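Local coordinates for protein inositol-1,4,5-trisphosphate 5-phosphatase 1 (Schizosaccharomyces pombe, PDB 1I9Z) that removes the 5-phosphate from soluble and lipid inositol phosphates through its catalytic domain, controlling phosphatidylinositol 4,5-bisphosphate levels in membrane trafficking and signalling, at residues K42-L47 with K89-G94; C161-H166 with S186-R191. One frame throughout, in Å; residues are numbered along the deposited sequence.

Contact 1: residues K42-L47 with K89-G94; sequences KLENWL and KRLLNG
Leu-91 reaches out of its helix and sets both methyls against the short turn at 42-47, and nearly all of this contact is built on that one side chain. CD2 of Leu-91 does most of the work, lying 3.6 Å from CB of Leu-43 and close to CD1 of the same residue. CD2 of Leu-47 meets that Leu-91 CD2 methyl at 4.0 Å. The other methyl, CD1 of Leu-91, rests 3.9 Å from OE2 of Glu-44, a van der Waals touch between a methyl and a carboxylate oxygen. With CG opposite the backbone N (chi1 -163°), Leu-91 extends across the gap and meets Leu-43 nearly at right angles.

Behind these atoms, Leu-43 is the N-cap residue of helix 44-47, and its carbonyl O accepts from the N of both Trp-46 and Leu-47, so one turn presents Leu-43 and Leu-47 to the same methyl. Glu-44 folds back at chi2 (62°), and its OE2 forms a long salt bridge, 3.9 Å, with NZ of Lys-42. Leu-47 also lays CD1 over the centre of the Trp-46 ring, 3.6 Å above its plane.

Further out, Trp-46 NE1 bonds to Ile-309 O and Leu-47 touches Phe-28 and Ala-30 of strand 20-33, while Leu-92 packs on Phe-118 and Tyr-58. Both helix 44-47 and the C-terminal part of helix 78-94 thus pack on the six-stranded sheet, with Leu-91 bridging them.

Contact 2: residues C161-H166 with S186-R191; sequences CFITSH and SGLRFR
The beta-alpha-beta unit made of strand 158-166, helix 174-187 and strand 201-205 holds this contact, which packs the chain leaving the helix back over its first strand. Cys-161 and Ile-163, alternate residues of the strand, point to the same side and meet Phe-190 and Leu-188, likewise two residues apart.

The Cys-161 sulfur stands at the edge of the Phe-190 ring, near its plane, with SG 3.6 Å from CZ. Seen from the ring centroid, SG lies in a direction 77° off the ring normal. Swung opposite its own backbone N (chi1 177°), SG projects from the strand to meet that rim. At the second pair, CG2 of Ile-163 lies 3.9 Å from CD2 of Leu-188, and the two side chains run past one another in opposite directions.

Leu-188 is where the chain gives up helical geometry. Its carbonyl O takes a bond from NH1 of Arg-189 at 3.0 Å; the donor sits above the carbonyl plane, though the acceptor lies close to the guanidinium plane. Further on, Arg-191 N bonds to Glu-131 OE1, and Phe-190 also packs on Ala-150 and Thr-133, so strands 127-136 and 147-155 share in surrounding the ring. On the strand side, backbone bonds join Cys-161 and Ile-163 to Val-203.

The contact is therefore apolar and buried, held by methyl packing and a sulfur-aromatic approach. An edge-on sulfur faces the ring's C-H rim, whose partial positive charge probably suits the polarisable sulfur, while Leu-188 O and Arg-191 N take their polar partners to the side of this apolar patch.

In the fold
From the N terminus, the chain leaves strand 20-33 and makes the turn 42-47, then passes through strand 57-63 and runs down helix 78-94, where contact 1 closes a loop of 41 intervening residues. Only after crossing strands 102-110 to 147-155 does it enter strand 158-166 and open contact 2, which closes after 19 residues around helix 174-187. The two loops follow in series, neither enclosing nor crossing the other. The centres of contact 1 and contact 2 are about 26 Å apart, and the two do not touch. Contact 1 joins helices that cover the six-stranded sheet; contact 2 ties a helix exit to the five-stranded sheet, within the same DNase I-like phosphatase domain.

Contact 1: residues K42-L47 with K89-G94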
ATOM      1  N   LYS A  42      -2.693   2.157 -22.203  1.00 21.06           N
ATOM      2  CA  LYS A  42      -2.596   3.623 -22.235  1.00 23.17           C
ATOM      3  C   LYS A  42      -2.750   4.171 -20.806  1.00 21.75           C
ATOM      4  O   LYS A  42      -3.721   4.857 -20.504  1.00 21.99           O
ATOM      5  CB  LYS A  42      -3.681   4.235 -23.131  1.00 25.83           C
ATOM      6  CG  LYS A  42      -3.639   3.752 -24.587  1.00 31.37           C
ATOM      7  CD  LYS A  42      -2.559   4.453 -25.333  1.00 37.96           C
ATOM      8  CE  LYS A  42      -1.208   3.808 -25.121  1.00 41.80           C
ATOM      9  NZ  LYS A  42      -0.232   4.239 -26.210  1.00 45.82           N
ATOM     10  N   LEU A  43      -1.721   3.926 -20.004  1.00 21.23           N
ATOM     11  CA  LEU A  43      -1.681   4.349 -18.587  1.00 19.93           C
ATOM     12  C   LEU A  43      -0.436   5.122 -18.254  1.00 19.52           C
ATOM     13  O   LEU A  43      -0.055   5.258 -17.081  1.00 20.31           O
ATOM     14  CB  LEU A  43      -1.675   3.077 -17.729  1.00 17.96           C
ATOM     15  CG  LEU A  43      -2.711   1.987 -18.048  1.00 19.81           C
ATOM     16  CD1 LEU A  43      -2.421   0.720 -17.213  1.00 17.41           C
ATOM     17  CD2 LEU A  43      -4.131   2.511 -17.704  1.00 18.83           C
ATOM     18  N   GLU A  44       0.283   5.609 -19.267  1.00 20.10           N
ATOM     19  CA  GLU A  44       1.567   6.275 -18.987  1.00 22.46           C
ATOM     20  C   GLU A  44       1.517   7.378 -17.914  1.00 21.52           C
ATOM     21  O   GLU A  44       2.439   7.509 -17.105  1.00 24.65           O
ATOM     22  CB  GLU A  44       2.125   6.885 -20.307  1.00 25.54           C
ATOM     23  CG  GLU A  44       1.907   5.995 -21.589  1.00 33.67           C
ATOM     24  CD  GLU A  44       0.418   5.682 -22.036  1.00 35.57           C
ATOM     25  OE1 GLU A  44      -0.524   6.554 -22.126  1.00 35.64           O
ATOM     26  OE2 GLU A  44       0.218   4.475 -22.346  1.00 43.09           O
ATOM     27  N   ASN A  45       0.486   8.194 -17.979  1.00 22.63           N
ATOM     28  CA  ASN A  45       0.314   9.337 -17.053  1.00 24.39           C
ATOM     29  C   ASN A  45       0.144   8.862 -15.625  1.00 23.59           C
ATOM     30  O   ASN A  45       0.448   9.587 -14.655  1.00 23.37           O
ATOM     31  CB  ASN A  45      -0.904  10.179 -17.486  1.00 26.87           C
ATOM     32  CG  ASN A  45      -0.630  10.957 -18.798  1.00 32.04           C
ATOM     33  OD1 ASN A  45      -1.571  11.447 -19.485  1.00 31.92           O
ATOM     34  ND2 ASN A  45       0.680  11.075 -19.156  1.00 32.27           N
ATOM     35  N   TRP A  46      -0.318   7.628 -15.494  1.00 19.90           N
ATOM     36  CA  TRP A  46      -0.533   7.088 -14.153  1.00 18.82           C
ATOM     37  C   TRP A  46       0.690   6.387 -13.534  1.00 18.12           C
ATOM     38  O   TRP A  46       1.102   6.644 -12.399  1.00 17.27           O
ATOM     39  CB  TRP A  46      -1.780   6.176 -14.210  1.00 16.46           C
ATOM     40  CG  TRP A  46      -2.081   5.410 -12.900  1.00 15.87           C
ATOM     41  CD1 TRP A  46      -2.009   5.890 -11.617  1.00 17.13           C
ATOM     42  CD2 TRP A  46      -2.567   4.073 -12.800  1.00 16.00           C
ATOM     43  NE1 TRP A  46      -2.454   4.925 -10.709  1.00 15.52           N
ATOM     44  CE2 TRP A  46      -2.808   3.801 -11.412  1.00 15.88           C
ATOM     45  CE3 TRP A  46      -2.847   3.069 -13.756  1.00 15.54           C
ATOM     46  CZ2 TRP A  46      -3.293   2.581 -10.973  1.00 14.88           C
ATOM     47  CZ3 TRP A  46      -3.326   1.866 -13.353  1.00 15.73           C
ATOM     48  CH2 TRP A  46      -3.568   1.598 -11.955  1.00 14.81           C
ATOM     49  N   LEU A  47       1.280   5.482 -14.308  1.00 19.23           N
ATOM     50  CA  LEU A  47       2.413   4.725 -13.834  1.00 19.74           C
ATOM     51  C   LEU A  47       3.782   5.381 -13.997  1.00 21.39           C
ATOM     52  O   LEU A  47       4.721   5.001 -13.281  1.00 20.14           O
ATOM     53  CB  LEU A  47       2.389   3.328 -14.503  1.00 20.83           C
ATOM     54  CG  LEU A  47       1.715   2.135 -13.755  1.00 25.27           C
ATOM     55  CD1 LEU A  47       0.734   2.549 -12.630  1.00 19.26           C
ATOM     56  CD2 LEU A  47       1.069   1.161 -14.727  1.00 23.09           C
ATOM     57  N   LYS A  89       2.547  -5.157 -17.355  1.00 20.10           N
ATOM     58  CA  LYS A  89       3.845  -5.736 -17.638  1.00 24.14           C
ATOM     59  C   LYS A  89       4.398  -5.172 -18.962  1.00 23.99           C
ATOM     60  O   LYS A  89       5.576  -4.854 -19.054  1.00 24.57           O
ATOM     61  CB  LYS A  89       3.709  -7.268 -17.744  1.00 25.99           C
ATOM     62  CG  LYS A  89       5.026  -8.087 -17.849  1.00 32.53           C
ATOM     63  CD  LYS A  89       4.739  -9.651 -18.015  1.00 36.04           C
ATOM     64  CE  LYS A  89       4.154 -10.353 -16.689  1.00 40.18           C
ATOM     65  NZ  LYS A  89       2.691 -10.082 -16.208  1.00 38.85           N
ATOM     66  N   ARG A  90       3.550  -5.063 -19.978  1.00 24.42           N
ATOM     67  CA  ARG A  90       4.053  -4.556 -21.301  1.00 26.98           C
ATOM     68  C   ARG A  90       4.541  -3.117 -21.129  1.00 26.64           C
ATOM     69  O   ARG A  90       5.573  -2.691 -21.650  1.00 23.91           O
ATOM     70  CB  ARG A  90       2.952  -4.563 -22.351  1.00 28.59           C
ATOM     71  CG  ARG A  90       3.237  -5.496 -23.516  1.00 36.83           C
ATOM     72  CD  ARG A  90       2.052  -5.590 -24.492  1.00 38.70           C
ATOM     73  NE  ARG A  90       0.893  -6.187 -23.825  1.00 44.27           N
ATOM     74  CZ  ARG A  90      -0.378  -5.959 -24.164  1.00 44.51           C
ATOM     75  NH1 ARG A  90      -0.660  -5.138 -25.174  1.00 45.46           N
ATOM     76  NH2 ARG A  90      -1.366  -6.534 -23.495  1.00 42.96           N
ATOM     77  N   LEU A  91       3.778  -2.361 -20.386  1.00 24.42           N
ATOM     78  CA  LEU A  91       4.132  -0.975 -20.168  1.00 26.74           C
ATOM     79  C   LEU A  91       5.432  -0.814 -19.371  1.00 26.23           C
ATOM     80  O   LEU A  91       6.334  -0.022 -19.757  1.00 26.82           O
ATOM     81  CB  LEU A  91       2.897  -0.327 -19.510  1.00 28.57           C
ATOM     82  CG  LEU A  91       2.640   1.160 -19.429  1.00 33.95           C
ATOM     83  CD1 LEU A  91       2.626   1.882 -20.814  1.00 32.88           C
ATOM     84  CD2 LEU A  91       1.266   1.259 -18.759  1.00 32.94           C
ATOM     85  N   LEU A  92       5.604  -1.579 -18.288  1.00 25.28           N
ATOM     86  CA  LEU A  92       6.842  -1.499 -17.512  1.00 24.65           C
ATOM     87  C   LEU A  92       8.089  -1.951 -18.333  1.00 27.78           C
ATOM     88  O   LEU A  92       9.179  -1.373 -18.218  1.00 26.90           O
ATOM     89  CB  LEU A  92       6.746  -2.394 -16.270  1.00 24.25           C
ATOM     90  CG  LEU A  92       5.756  -1.938 -15.221  1.00 23.44           C
ATOM     91  CD1 LEU A  92       5.768  -2.915 -14.031  1.00 23.57           C
ATOM     92  CD2 LEU A  92       6.163  -0.517 -14.781  1.00 26.56           C
ATOM     93  N   ASN A  93       7.927  -2.997 -19.135  1.00 28.52           N
ATOM     94  CA  ASN A  93       9.057  -3.487 -19.890  1.00 30.05           C
ATOM     95  C   ASN A  93       9.385  -2.606 -21.074  1.00 31.07           C
ATOM     96  O   ASN A  93      10.563  -2.532 -21.499  1.00 30.37           O
ATOM     97  CB  ASN A  93       8.807  -4.937 -20.273  1.00 31.05           C
ATOM     98  CG  ASN A  93       8.999  -5.873 -19.083  1.00 32.79           C
ATOM     99  OD1 ASN A  93      10.061  -5.892 -18.458  1.00 35.18           O
ATOM    100  ND2 ASN A  93       7.979  -6.636 -18.767  1.00 34.77           N
ATOM    101  N   GLY A  94       8.355  -1.915 -21.563  1.00 31.39           N
ATOM    102  CA  GLY A  94       8.490  -0.987 -22.669  1.00 34.20           C
ATOM    103  C   GLY A  94       9.439   0.147 -22.328  1.00 36.61           C
ATOM    104  O   GLY A  94      10.028   0.795 -23.213  1.00 35.96           O
TER

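Contact 2: residues C161-H166 with S186-R191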
ATOM      1  N   CYS A 161       4.366  -5.572   3.734  1.00 17.40           N
ATOM      2  CA  CYS A 161       3.065  -6.113   3.479  1.00 17.07           C
ATOM      3  C   CYS A 161       2.238  -5.082   2.760  1.00 18.24           C
ATOM      4  O   CYS A 161       2.151  -3.926   3.213  1.00 16.90           O
ATOM      5  CB  CYS A 161       2.379  -6.550   4.774  1.00 18.52           C
ATOM      6  SG  CYS A 161       0.681  -7.177   4.570  1.00 18.26           S
ATOM      7  N   PHE A 162       1.643  -5.488   1.625  1.00 15.58           N
ATOM      8  CA  PHE A 162       0.795  -4.626   0.841  1.00 15.96           C
ATOM      9  C   PHE A 162      -0.652  -5.117   0.803  1.00 14.45           C
ATOM     10  O   PHE A 162      -0.940  -6.333   0.550  1.00 14.69           O
ATOM     11  CB  PHE A 162       1.348  -4.506  -0.600  1.00 14.85           C
ATOM     12  CG  PHE A 162       2.652  -3.868  -0.634  1.00 16.83           C
ATOM     13  CD1 PHE A 162       3.822  -4.637  -0.552  1.00 15.10           C
ATOM     14  CD2 PHE A 162       2.735  -2.446  -0.681  1.00 15.61           C
ATOM     15  CE1 PHE A 162       5.081  -4.024  -0.536  1.00 15.88           C
ATOM     16  CE2 PHE A 162       3.976  -1.828  -0.663  1.00 15.89           C
ATOM     17  CZ  PHE A 162       5.138  -2.606  -0.593  1.00 16.35           C
ATOM     18  N   ILE A 163      -1.573  -4.178   1.042  1.00 13.76           N
ATOM     19  CA  ILE A 163      -2.972  -4.502   1.046  1.00 14.10           C
ATOM     20  C   ILE A 163      -3.776  -3.524   0.231  1.00 15.11           C
ATOM     21  O   ILE A 163      -3.630  -2.311   0.418  1.00 16.22           O
ATOM     22  CB  ILE A 163      -3.572  -4.444   2.468  1.00 14.77           C
ATOM     23  CG1 ILE A 163      -2.675  -5.215   3.435  1.00 17.29           C
ATOM     24  CG2 ILE A 163      -5.006  -4.973   2.478  1.00 14.54           C
ATOM     25  CD1 ILE A 163      -2.323  -4.446   4.631  1.00 20.20           C
ATOM     26  N   THR A 164      -4.571  -4.028  -0.732  1.00 14.80           N
ATOM     27  CA  THR A 164      -5.504  -3.122  -1.402  1.00 14.30           C
ATOM     28  C   THR A 164      -6.934  -3.549  -1.002  1.00 13.68           C
ATOM     29  O   THR A 164      -7.189  -4.715  -0.702  1.00 15.08           O
ATOM     30  CB  THR A 164      -5.346  -3.098  -2.967  1.00 13.77           C
ATOM     31  OG1 THR A 164      -6.103  -2.000  -3.464  1.00 12.90           O
ATOM     32  CG2 THR A 164      -5.909  -4.422  -3.596  1.00 12.09           C
ATOM     33  N   SER A 165      -7.893  -2.615  -0.942  1.00 13.02           N
ATOM     34  CA  SER A 165      -9.259  -2.922  -0.541  1.00 13.27           C
ATOM     35  C   SER A 165     -10.284  -2.091  -1.259  1.00 14.50           C
ATOM     36  O   SER A 165      -9.954  -1.047  -1.903  1.00 14.27           O
ATOM     37  CB  SER A 165      -9.475  -2.569   0.968  1.00 16.53           C
ATOM     38  OG  SER A 165      -8.546  -3.335   1.669  1.00 24.32           O
ATOM     39  N   HIS A 166     -11.522  -2.547  -1.131  1.00 13.95           N
ATOM     40  CA  HIS A 166     -12.679  -1.807  -1.640  1.00 14.61           C
ATOM     41  C   HIS A 166     -13.631  -1.942  -0.502  1.00 15.64           C
ATOM     42  O   HIS A 166     -14.102  -3.074  -0.217  1.00 14.87           O
ATOM     43  CB  HIS A 166     -13.219  -2.492  -2.890  1.00 15.97           C
ATOM     44  CG  HIS A 166     -14.173  -1.664  -3.693  1.00 16.89           C
ATOM     45  ND1 HIS A 166     -14.684  -0.445  -3.275  1.00 18.78           N
ATOM     46  CD2 HIS A 166     -14.773  -1.943  -4.878  1.00 12.70           C
ATOM     47  CE1 HIS A 166     -15.569  -0.011  -4.173  1.00 13.58           C
ATOM     48  NE2 HIS A 166     -15.626  -0.904  -5.149  1.00 19.30           N
ATOM     49  N   SER A 186      -8.332  -7.839  11.402  1.00 21.32           N
ATOM     50  CA  SER A 186      -8.333  -9.076  12.215  1.00 23.02           C
ATOM     51  C   SER A 186      -8.408 -10.320  11.330  1.00 23.22           C
ATOM     52  O   SER A 186      -7.891 -11.386  11.677  1.00 23.76           O
ATOM     53  CB  SER A 186      -9.556  -9.142  13.136  1.00 25.50           C
ATOM     54  OG  SER A 186      -9.689  -7.942  13.894  1.00 29.92           O
ATOM     55  N   GLY A 187      -9.047 -10.205  10.176  1.00 21.28           N
ATOM     56  CA  GLY A 187      -9.239 -11.403   9.359  1.00 22.54           C
ATOM     57  C   GLY A 187      -8.194 -11.828   8.355  1.00 23.45           C
ATOM     58  O   GLY A 187      -8.153 -13.000   7.956  1.00 24.96           O
ATOM     59  N   LEU A 188      -7.372 -10.897   7.900  1.00 23.33           N
ATOM     60  CA  LEU A 188      -6.364 -11.240   6.911  1.00 23.81           C
ATOM     61  C   LEU A 188      -5.257 -12.046   7.604  1.00 23.41           C
ATOM     62  O   LEU A 188      -4.660 -11.587   8.594  1.00 25.03           O
ATOM     63  CB  LEU A 188      -5.811  -9.950   6.328  1.00 23.00           C
ATOM     64  CG  LEU A 188      -5.693  -9.432   4.897  1.00 26.31           C
ATOM     65  CD1 LEU A 188      -6.693 -10.042   3.874  1.00 22.54           C
ATOM     66  CD2 LEU A 188      -5.759  -7.911   5.003  1.00 22.03           C
ATOM     67  N   ARG A 189      -4.998 -13.247   7.123  1.00 23.21           N
ATOM     68  CA  ARG A 189      -3.953 -14.064   7.737  1.00 24.60           C
ATOM     69  C   ARG A 189      -3.216 -14.764   6.634  1.00 22.61           C
ATOM     70  O   ARG A 189      -3.855 -15.326   5.760  1.00 20.93           O
ATOM     71  CB  ARG A 189      -4.581 -15.117   8.620  1.00 28.41           C
ATOM     72  CG  ARG A 189      -5.093 -14.516   9.912  1.00 34.18           C
ATOM     73  CD  ARG A 189      -3.930 -14.435  10.888  1.00 39.67           C
ATOM     74  NE  ARG A 189      -4.414 -14.031  12.203  1.00 42.29           N
ATOM     75  CZ  ARG A 189      -4.810 -12.795  12.477  1.00 43.45           C
ATOM     76  NH1 ARG A 189      -4.758 -11.859  11.541  1.00 44.41           N
ATOM     77  NH2 ARG A 189      -5.291 -12.504  13.669  1.00 44.26           N
ATOM     78  N   PHE A 190      -1.890 -14.699   6.663  1.00 21.16           N
ATOM     79  CA  PHE A 190      -1.113 -15.381   5.613  1.00 22.52           C
ATOM     80  C   PHE A 190      -0.776 -16.786   6.109  1.00 25.65           C
ATOM     81  O   PHE A 190      -1.555 -17.334   6.863  1.00 28.40           O
ATOM     82  CB  PHE A 190       0.140 -14.613   5.303  1.00 20.43           C
ATOM     83  CG  PHE A 190      -0.111 -13.195   4.819  1.00 19.36           C
ATOM     84  CD1 PHE A 190      -0.037 -12.146   5.715  1.00 17.19           C
ATOM     85  CD2 PHE A 190      -0.327 -12.916   3.486  1.00 18.44           C
ATOM     86  CE1 PHE A 190      -0.150 -10.792   5.288  1.00 18.67           C
ATOM     87  CE2 PHE A 190      -0.450 -11.585   3.046  1.00 17.53           C
ATOM     88  CZ  PHE A 190      -0.349 -10.527   3.978  1.00 19.12           C
ATOM     89  N   ARG A 191       0.338 -17.381   5.721  1.00 25.88           N
ATOM     90  CA  ARG A 191       0.644 -18.739   6.233  1.00 28.43           C
ATOM     91  C   ARG A 191       0.906 -18.784   7.741  1.00 31.56           C
ATOM     92  O   ARG A 191       1.469 -17.829   8.335  1.00 31.01           O
ATOM     93  CB  ARG A 191       1.868 -19.300   5.525  1.00 28.42           C
ATOM     94  CG  ARG A 191       1.650 -19.267   4.010  1.00 25.87           C
ATOM     95  CD  ARG A 191       2.757 -19.995   3.219  1.00 28.33           C
ATOM     96  NE  ARG A 191       2.820 -21.440   3.474  1.00 30.13           N
ATOM     97  CZ  ARG A 191       3.883 -22.209   3.198  1.00 30.30           C
ATOM     98  NH1 ARG A 191       4.972 -21.674   2.670  1.00 31.28           N
ATOM     99  NH2 ARG A 191       3.855 -23.521   3.440  1.00 30.96           N
TER